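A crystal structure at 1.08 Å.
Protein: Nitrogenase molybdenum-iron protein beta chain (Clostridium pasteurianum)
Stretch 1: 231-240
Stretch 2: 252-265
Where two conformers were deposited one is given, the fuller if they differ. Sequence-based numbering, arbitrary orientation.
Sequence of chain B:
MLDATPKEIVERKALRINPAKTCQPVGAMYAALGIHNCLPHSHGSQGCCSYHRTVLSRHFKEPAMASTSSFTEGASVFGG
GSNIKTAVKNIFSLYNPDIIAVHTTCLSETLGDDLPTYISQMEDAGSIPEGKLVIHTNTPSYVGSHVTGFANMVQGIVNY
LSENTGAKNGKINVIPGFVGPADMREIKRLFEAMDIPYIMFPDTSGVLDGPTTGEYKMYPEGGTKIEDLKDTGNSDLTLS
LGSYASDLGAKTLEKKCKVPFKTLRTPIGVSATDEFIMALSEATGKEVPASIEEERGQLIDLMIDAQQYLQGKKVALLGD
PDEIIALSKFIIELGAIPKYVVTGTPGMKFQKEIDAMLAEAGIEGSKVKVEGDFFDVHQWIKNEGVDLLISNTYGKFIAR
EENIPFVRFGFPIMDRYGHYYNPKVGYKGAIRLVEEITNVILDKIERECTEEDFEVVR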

# COMPACT_ATOMS: atom_id res chain seq x y z
N ASP B 231 28.39 -28.85 -10.37
CA ASP B 231 27.61 -30.03 -10.08
C ASP B 231 26.25 -30.06 -10.76
O ASP B 231 25.58 -31.11 -10.77
N THR B 232 25.85 -28.94 -11.38
CA THR B 232 24.59 -28.93 -12.15
C THR B 232 24.56 -29.96 -13.28
O THR B 232 23.49 -30.42 -13.69
N GLY B 233 25.74 -30.37 -13.76
CA GLY B 233 25.80 -31.41 -14.77
C GLY B 233 25.47 -32.80 -14.27
O GLY B 233 25.30 -33.73 -15.08
N ASN B 234 25.40 -32.97 -12.94
CA ASN B 234 25.11 -34.27 -12.30
C ASN B 234 23.68 -34.41 -11.82
O ASN B 234 23.33 -35.40 -11.21
N SER B 235 22.84 -33.43 -12.14
CA SER B 235 21.46 -33.42 -11.68
C SER B 235 20.55 -34.31 -12.52
O SER B 235 20.92 -34.72 -13.62
N ASP B 236 19.33 -34.54 -12.01
CA ASP B 236 18.35 -35.40 -12.66
C ASP B 236 17.56 -34.68 -13.75
O ASP B 236 17.08 -35.30 -14.70
N LEU B 237 17.38 -33.37 -13.59
CA LEU B 237 16.41 -32.59 -14.35
C LEU B 237 16.73 -31.13 -14.10
O LEU B 237 17.17 -30.78 -13.00
N THR B 238 16.46 -30.28 -15.10
CA THR B 238 16.46 -28.84 -14.94
C THR B 238 15.05 -28.31 -15.17
O THR B 238 14.45 -28.61 -16.19
N LEU B 239 14.56 -27.51 -14.23
CA LEU B 239 13.32 -26.74 -14.45
C LEU B 239 13.71 -25.34 -14.89
O LEU B 239 14.44 -24.62 -14.18
N SER B 240 13.24 -24.97 -16.08
CA SER B 240 13.49 -23.64 -16.66
C SER B 240 12.26 -22.79 -16.40
O SER B 240 11.22 -23.04 -17.00
N THR B 252 21.25 -25.55 -23.12
CA THR B 252 22.70 -25.66 -23.24
C THR B 252 23.20 -26.77 -22.30
O THR B 252 24.07 -27.56 -22.67
N LEU B 253 22.63 -26.82 -21.09
CA LEU B 253 22.99 -27.84 -20.13
C LEU B 253 22.58 -29.24 -20.61
O LEU B 253 23.29 -30.23 -20.39
N GLU B 254 21.41 -29.34 -21.27
CA GLU B 254 21.00 -30.61 -21.83
C GLU B 254 22.03 -31.09 -22.88
O GLU B 254 22.44 -32.26 -22.90
N LYS B 255 22.45 -30.18 -23.75
CA LYS B 255 23.38 -30.53 -24.81
C LYS B 255 24.74 -30.90 -24.23
O LYS B 255 25.37 -31.91 -24.66
N LYS B 256 25.22 -30.14 -23.26
CA LYS B 256 26.56 -30.35 -22.72
C LYS B 256 26.65 -31.58 -21.81
O LYS B 256 27.61 -32.35 -21.89
N CYS B 257 25.63 -31.74 -20.96
CA CYS B 257 25.71 -32.68 -19.82
C CYS B 257 24.62 -33.73 -19.81
O CYS B 257 24.60 -34.56 -18.90
N LYS B 258 23.72 -33.69 -20.80
CA LYS B 258 22.65 -34.66 -20.95
C LYS B 258 21.63 -34.61 -19.80
O LYS B 258 20.94 -35.57 -19.52
N VAL B 259 21.52 -33.45 -19.16
CA VAL B 259 20.49 -33.25 -18.16
C VAL B 259 19.21 -32.80 -18.87
O VAL B 259 19.18 -31.72 -19.47
N PRO B 260 18.12 -33.59 -18.79
CA PRO B 260 16.89 -33.16 -19.44
C PRO B 260 16.29 -31.93 -18.78
O PRO B 260 16.63 -31.62 -17.63
N PHE B 261 15.43 -31.22 -19.50
CA PHE B 261 14.81 -30.05 -18.91
C PHE B 261 13.34 -30.01 -19.21
O PHE B 261 12.85 -30.61 -20.16
N LYS B 262 12.64 -29.22 -18.40
CA LYS B 262 11.23 -28.89 -18.60
C LYS B 262 11.06 -27.39 -18.46
O LYS B 262 11.56 -26.80 -17.51
N THR B 263 10.32 -26.79 -19.38
CA THR B 263 10.05 -25.37 -19.35
C THR B 263 8.71 -25.13 -18.66
O THR B 263 7.73 -25.81 -18.96
N LEU B 264 8.68 -24.15 -17.77
CA LEU B 264 7.50 -23.76 -17.01
C LEU B 264 7.33 -22.26 -17.09
O LEU B 264 8.31 -21.52 -17.31
N ARG B 265 6.11 -21.78 -16.93
CA ARG B 265 5.90 -20.36 -16.74
C ARG B 265 6.50 -19.91 -15.41
O ARG B 265 6.55 -20.66 -14.42

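Packing of side chains between residues 231-240 and 252-265 of the nitrogenase molybdenum-iron protein beta chain, a contact that buries 701 Å² summed over both sides. The frame is a pair of parallel strands, 237-240 and 261-264, joined by four backbone hydrogen bonds of 2.9 Å each: Thr238 N to Pro260 O, Lys262 N to Thr238 O, Ser240 N to Lys262 O and Leu264 N to Ser240 O. Each strand alternates its side chains between the two faces of the sheet, so that paired residues share a face: Thr238 with Phe261 and Ser240 with Thr263 on one, Leu239 with Lys262 on the other.

Van der Waals contacts begin where the helix 252-257 and the loop after it meet the 3-10 segment 232-234. Leu253 (chi1 t, chi2 p), Cys257 (m) and Val259 (t) all point toward the first stretch. Leu253 CD2 lies 4.2 Å from Thr232 CB and 3.5 Å from Thr238 OG1, while Leu253 CD1 is 4.2 Å from Gly233 CA. Gly233 has no side chain, and Cys257 CB approaches its CA to 3.8 Å; a CB built ideally on Gly233 would fall 3.0 Å from Cys257 SG, too tight for comfort. Val259 reaches both the 3-10 segment and the start of the strand region: Val259 CG2 sits 3.6 Å from Gly233 O and 3.7 Å from Thr232 O, and Val259 CG1 is 3.7 Å from Leu237 N and 3.5 Å from Thr238 OG1. Leu237 N, buried in this contact, has no hydrogen-bond partner in the model. Pro260, pointing sideways, brings its CD within 3.5 Å of Asp236 O.

On the Leu239 face, the ends of the leucines come nearer the other stretch than their CA-to-CB bonds suggest. Leu239 (m, t) sends CD2 to within 3.9 Å of Lys262 CB and, in an apolar contact, 4.2 Å of Leu264 CD1; Leu264, its CA-to-CB bond sideways, is likewise m, t. Leu237 (t, p) starts away, yet its CD1 makes an apolar contact with Pro260 CB at 4.4 Å and lies 4.0 Å from Phe261 CA. Lys262 touches Leu239 through CB, then its chain (t, t, t, then p at chi4) leads away; the residue is exposed.

On the opposite face, Thr238 (m) and Phe261 (p) meet through their CB atoms at 4.0 Å, and the phenyl ring then leads away from the first stretch. Farther along, Ser240 (t) places CB 4.2 Å from Thr263 OG1; Thr263 is m in the given conformer.

The polar link between side chain and opposing backbone is a water. It accepts a hydrogen bond from Thr238 OG1 at 2.8 Å and donates one to Val259 O, its own oxygen 2.8 Å from that atom, so it bridges the strand to the loop. Within the first stretch, Asn234 (m) points away from the contact and donates from ND2 to Asp231 OD1 at 2.9 Å, linking Asn234 to the residue just before the 3-10 segment.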

# COMPACT_ATOMS: atom_id res chain seq x y z
CB ASP B 231 27.44 -30.17 -8.57
CG ASP B 231 27.08 -31.60 -8.14
OD1 ASP B 231 27.76 -32.57 -8.59
OD2 ASP B 231 26.15 -31.75 -7.32
CB THR B 232 24.29 -27.55 -12.77
OG1 THR B 232 25.37 -27.13 -13.60
CG2 THR B 232 24.03 -26.53 -11.70
CB ASN B 234 26.06 -34.46 -11.14
CG ASN B 234 27.47 -34.77 -11.59
OD1 ASN B 234 27.68 -35.56 -12.53
ND2 ASN B 234 28.46 -34.16 -10.93
CB SER B 235 20.95 -31.97 -11.62
OG SER B 235 21.78 -31.25 -10.75
CB ASP B 236 17.36 -35.92 -11.63
CG ASP B 236 17.98 -36.92 -10.68
OD1 ASP B 236 18.88 -37.71 -11.10
OD2 ASP B 236 17.54 -36.94 -9.49
CB LEU B 237 14.98 -32.89 -13.88
CG LEU B 237 13.82 -32.16 -14.55
CD1 LEU B 237 13.68 -32.53 -16.01
CD2 LEU B 237 12.52 -32.40 -13.79
CB THR B 238 17.44 -28.17 -15.93
OG1 THR B 238 18.77 -28.68 -15.75
CG2 THR B 238 17.41 -26.66 -15.78
CB LEU B 239 12.47 -26.69 -13.19
CG LEU B 239 11.93 -28.05 -12.72
CD1 LEU B 239 11.03 -27.92 -11.51
CD2 LEU B 239 11.21 -28.78 -13.85
CB SER B 240 13.71 -23.84 -18.17
OG SER B 240 13.88 -22.58 -18.77
CB THR B 252 23.38 -24.31 -22.94
OG1 THR B 252 22.91 -23.32 -23.86
CG2 THR B 252 24.90 -24.39 -23.08
CB LEU B 253 22.35 -27.51 -18.77
CG LEU B 253 22.75 -28.43 -17.61
CD1 LEU B 253 24.24 -28.58 -17.43
CD2 LEU B 253 22.09 -27.92 -16.34
CB GLU B 254 19.60 -30.53 -22.44
CG GLU B 254 19.11 -31.90 -22.95
CD GLU B 254 17.78 -31.86 -23.66
OE1 GLU B 254 17.00 -32.82 -23.46
OE2 GLU B 254 17.52 -30.89 -24.42
CB LYS B 255 23.54 -29.38 -25.79
CG LYS B 255 22.32 -29.13 -26.66
CD LYS B 255 22.50 -27.86 -27.46
CE LYS B 255 21.19 -27.27 -27.93
NZ LYS B 255 20.43 -28.22 -28.78
CB LYS B 256 27.03 -29.14 -21.94
CG LYS B 256 28.50 -29.17 -21.56
CD LYS B 256 28.85 -28.01 -20.63
CE LYS B 256 30.34 -27.99 -20.32
NZ LYS B 256 30.72 -27.05 -19.26
CB CYS B 257 25.70 -31.90 -18.50
SG CYS B 257 27.02 -30.68 -18.31
CB LYS B 258 23.19 -36.08 -21.17
CG LYS B 258 24.26 -36.20 -22.23
CD LYS B 258 24.82 -37.62 -22.23
CE LYS B 258 26.09 -37.72 -23.06
NZ LYS B 258 26.53 -39.14 -23.28
CB VAL B 259 20.89 -32.18 -17.12
CG1 VAL B 259 19.81 -32.02 -16.08
CG2 VAL B 259 22.24 -32.49 -16.47
CB PRO B 260 15.93 -34.34 -19.27
CG PRO B 260 16.52 -35.18 -18.22
CD PRO B 260 17.95 -34.84 -18.05
CB PHE B 261 15.52 -28.75 -19.35
CG PHE B 261 15.24 -28.34 -20.77
CD1 PHE B 261 15.90 -28.94 -21.83
CD2 PHE B 261 14.30 -27.35 -21.04
CE1 PHE B 261 15.65 -28.54 -23.12
CE2 PHE B 261 14.03 -26.97 -22.33
CZ PHE B 261 14.70 -27.56 -23.37
CB LYS B 262 10.39 -29.62 -17.55
CG LYS B 262 8.90 -29.46 -17.62
CD LYS B 262 8.21 -30.52 -16.75
CE LYS B 262 6.69 -30.35 -16.72
NZ LYS B 262 6.07 -30.15 -18.06
CB THR B 263 10.02 -24.81 -20.77
OG1 THR B 263 11.29 -25.02 -21.39
CG2 THR B 263 9.67 -23.30 -20.78
CB LEU B 264 7.66 -24.16 -15.54
CG LEU B 264 7.72 -25.66 -15.26
CD1 LEU B 264 8.21 -25.91 -13.84
CD2 LEU B 264 6.35 -26.32 -15.49
CB ARG B 265 4.43 -20.10 -16.71
CG ARG B 265 3.84 -20.03 -18.05
CD ARG B 265 2.39 -19.53 -17.97
NE ARG B 265 1.98 -19.44 -19.31
CZ ARG B 265 0.75 -19.35 -19.73
NH1 ARG B 265 -0.25 -19.38 -18.88
NH2 ARG B 265 0.54 -19.26 -21.02
O HOH W 1 19.15 -29.11 -18.48